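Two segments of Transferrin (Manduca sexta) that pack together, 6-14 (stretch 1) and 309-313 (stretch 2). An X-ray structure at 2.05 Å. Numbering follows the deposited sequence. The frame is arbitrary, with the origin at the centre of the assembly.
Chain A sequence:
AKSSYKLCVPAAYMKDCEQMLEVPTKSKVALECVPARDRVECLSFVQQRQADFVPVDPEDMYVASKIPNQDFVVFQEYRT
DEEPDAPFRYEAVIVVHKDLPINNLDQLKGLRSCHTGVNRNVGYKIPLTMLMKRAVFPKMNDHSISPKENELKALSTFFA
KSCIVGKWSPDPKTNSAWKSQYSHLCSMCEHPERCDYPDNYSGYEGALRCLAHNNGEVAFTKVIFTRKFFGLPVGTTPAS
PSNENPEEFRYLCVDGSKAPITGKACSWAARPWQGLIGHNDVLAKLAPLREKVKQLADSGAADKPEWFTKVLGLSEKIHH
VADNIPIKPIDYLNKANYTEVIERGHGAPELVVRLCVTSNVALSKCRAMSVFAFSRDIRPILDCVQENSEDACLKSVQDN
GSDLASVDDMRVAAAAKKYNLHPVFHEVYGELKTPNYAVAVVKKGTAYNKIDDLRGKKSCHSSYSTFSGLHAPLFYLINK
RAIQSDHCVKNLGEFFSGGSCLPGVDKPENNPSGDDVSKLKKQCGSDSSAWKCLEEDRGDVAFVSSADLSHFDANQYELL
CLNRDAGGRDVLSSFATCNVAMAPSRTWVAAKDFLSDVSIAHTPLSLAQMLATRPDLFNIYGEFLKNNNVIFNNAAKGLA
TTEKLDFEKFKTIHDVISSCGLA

Stretch 1 6-14: KLCVPAAYM
Stretch 2, residues 309-313: TKVLG

Packing of a strand and the turn that follows it (6-14) against the end of a helix (309-313) in Manduca sexta transferrin. The two segments lie in one chain, and their touching residues are at least 297 positions apart in sequence. No direct hydrogen bond joins them; side-chain packing and one water do. The two stretches bury 308 Å² between them, both sides summed. Residues 6-10 are extended, with phi/psi -152/128 at Val 9 and -47/134 at Pro 10. A 3-10 segment at Ala 11 and Ala 12 then turns the chain, with backbone hydrogen bonds from Tyr 13 N to Pro 10 O (2.8 Å) and Met 14 N to Ala 11 O (3.1 Å). Tyr 13 (-112/15) occupies the N-cap position before the next helix. The other stretch is a weakly bonded helix with a wider pi-type turn at 309-311; a weak hydrogen bond runs from Gly 313 N to Thr 309 O (3.3 Å). Gly 313 leaves helical geometry at 69/32, a positive phi that favours glycine. In register, CA of Val 9 is 6.0 Å from CA of Val 311, and CA of Tyr 13 is 6.7 Å from CA of Lys 310.

Val 311 (-106/-55) has the most surface covered, 72 Å². Its CA-to-CB bond points sideways, with chi1 t. CG1 lies 3.6 Å from Leu 7 CD2 and CG2 4.2 Å from Tyr 13 CB, while Val 9 CG2 packs against both, closest to CG2 at 4.1 Å. A compact branched residue thus serves three partners. Leu 7 (chi1 t, chi2 p) and Val 9 (chi1 p) both point toward the second stretch, whereas Cys 8 between them points away, as strand alternation requires. Leu 312 starts away, but its end comes nearer (chi1 m, chi2 t), bringing CD2 to 4.2 Å from Leu 7 CD2. All four apolar residues are buried, which suits their hydrocarbon side chains.

Tyr 13 and Lys 310, each 69 Å² covered, form the second centre. Tyr 13 points toward the helix with chi1 m and chi2 -50°, offering a ring face to the lysine's aliphatic stem. Lys 310 CG sits 3.4 Å from the Tyr 13 ring centroid, 20° off the normal, in a CH-pi contact; its closest approach is CG to Tyr 13 CE1, 3.2 Å. Lys 310 (chi1 -87°, chi2 69°, chi3 -149°, chi4 -178°) starts toward the first stretch, but its charged end leads away, where NZ makes a weak hydrogen bond to Thr 309 OG1 (3.3 Å).

Water 1 bridges the backbones: its O donates to Cys 8 O (2.8 Å) and to Val 311 O (2.8 Å).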

# COMPACT_ATOMS: atom_id res chain seq x y z
N LYS A 6 11.38 11.53 -26.32
CA LYS A 6 11.89 11.25 -24.99
C LYS A 6 10.85 10.44 -24.25
O LYS A 6 9.70 10.87 -24.11
CB LYS A 6 12.24 12.56 -24.27
CG LYS A 6 13.55 13.16 -24.75
CD LYS A 6 13.79 14.59 -24.24
CE LYS A 6 12.94 15.59 -25.02
NZ LYS A 6 13.04 15.47 -26.53
N LEU A 7 11.24 9.27 -23.81
CA LEU A 7 10.35 8.36 -23.09
C LEU A 7 10.71 8.43 -21.62
O LEU A 7 11.85 8.12 -21.25
CB LEU A 7 10.48 6.92 -23.57
CG LEU A 7 9.78 5.89 -22.68
CD1 LEU A 7 8.30 6.19 -22.59
CD2 LEU A 7 9.99 4.49 -23.23
N CYS A 8 9.76 8.82 -20.78
CA CYS A 8 10.04 8.84 -19.36
C CYS A 8 9.88 7.44 -18.81
O CYS A 8 9.10 6.64 -19.32
CB CYS A 8 9.14 9.84 -18.64
SG CYS A 8 9.60 10.06 -16.95
N VAL A 9 10.68 7.13 -17.80
CA VAL A 9 10.82 5.77 -17.32
C VAL A 9 11.18 5.87 -15.84
O VAL A 9 12.10 6.62 -15.48
CB VAL A 9 11.88 5.00 -18.14
CG1 VAL A 9 13.21 5.72 -18.10
CG2 VAL A 9 12.04 3.61 -17.63
N PRO A 10 10.47 5.18 -14.95
CA PRO A 10 10.94 5.09 -13.57
C PRO A 10 12.42 4.75 -13.52
O PRO A 10 12.89 3.85 -14.23
CB PRO A 10 10.06 3.99 -12.97
CG PRO A 10 8.77 4.17 -13.72
CD PRO A 10 9.16 4.55 -15.13
N ALA A 11 13.15 5.50 -12.68
CA ALA A 11 14.60 5.35 -12.55
C ALA A 11 15.02 3.89 -12.40
O ALA A 11 16.02 3.46 -12.98
CB ALA A 11 15.08 6.17 -11.35
N ALA A 12 14.27 3.11 -11.63
CA ALA A 12 14.63 1.72 -11.41
C ALA A 12 14.74 0.93 -12.71
O ALA A 12 15.41 -0.11 -12.74
CB ALA A 12 13.59 1.07 -10.48
N TYR A 13 14.12 1.39 -13.80
CA TYR A 13 14.04 0.63 -15.03
C TYR A 13 14.85 1.26 -16.16
O TYR A 13 14.69 0.90 -17.33
CB TYR A 13 12.57 0.47 -15.44
CG TYR A 13 11.75 -0.29 -14.42
CD1 TYR A 13 12.19 -1.50 -13.91
CD2 TYR A 13 10.54 0.21 -13.97
CE1 TYR A 13 11.45 -2.19 -12.97
CE2 TYR A 13 9.79 -0.47 -13.03
CZ TYR A 13 10.25 -1.66 -12.53
OH TYR A 13 9.49 -2.34 -11.59
N MET A 14 15.73 2.20 -15.81
CA MET A 14 16.54 2.86 -16.82
C MET A 14 17.33 1.85 -17.65
O MET A 14 17.34 1.91 -18.88
CB MET A 14 17.48 3.85 -16.15
CG MET A 14 18.02 4.88 -17.08
SD MET A 14 16.75 5.98 -17.76
CE MET A 14 17.88 6.89 -18.80
N THR A 309 6.97 -4.59 -20.24
CA THR A 309 6.02 -4.19 -19.20
C THR A 309 6.52 -3.02 -18.36
O THR A 309 5.77 -2.08 -18.10
CB THR A 309 5.71 -5.38 -18.29
OG1 THR A 309 6.92 -5.87 -17.70
CG2 THR A 309 5.08 -6.52 -19.08
N LYS A 310 7.78 -3.05 -17.94
CA LYS A 310 8.28 -2.05 -17.01
C LYS A 310 8.53 -0.70 -17.67
O LYS A 310 8.45 0.34 -17.02
CB LYS A 310 9.57 -2.57 -16.37
CG LYS A 310 9.36 -3.43 -15.12
CD LYS A 310 8.73 -4.77 -15.42
CE LYS A 310 7.86 -5.25 -14.26
NZ LYS A 310 7.26 -6.59 -14.53
N VAL A 311 8.84 -0.69 -18.96
CA VAL A 311 9.17 0.53 -19.68
C VAL A 311 8.04 0.95 -20.59
O VAL A 311 7.54 2.07 -20.49
CB VAL A 311 10.50 0.37 -20.46
CG1 VAL A 311 10.81 1.63 -21.19
CG2 VAL A 311 11.62 0.03 -19.52
N LEU A 312 7.59 0.06 -21.48
CA LEU A 312 6.56 0.44 -22.43
C LEU A 312 5.16 0.36 -21.85
O LEU A 312 4.24 0.95 -22.43
CB LEU A 312 6.63 -0.41 -23.69
CG LEU A 312 7.63 0.03 -24.77
CD1 LEU A 312 7.26 -0.66 -26.09
CD2 LEU A 312 7.66 1.51 -25.00
N GLY A 313 4.98 -0.28 -20.70
CA GLY A 313 3.65 -0.40 -20.14
C GLY A 313 2.74 -1.30 -20.95
O GLY A 313 1.55 -1.03 -21.04
O HOH W 1 7.92 4.16 -18.66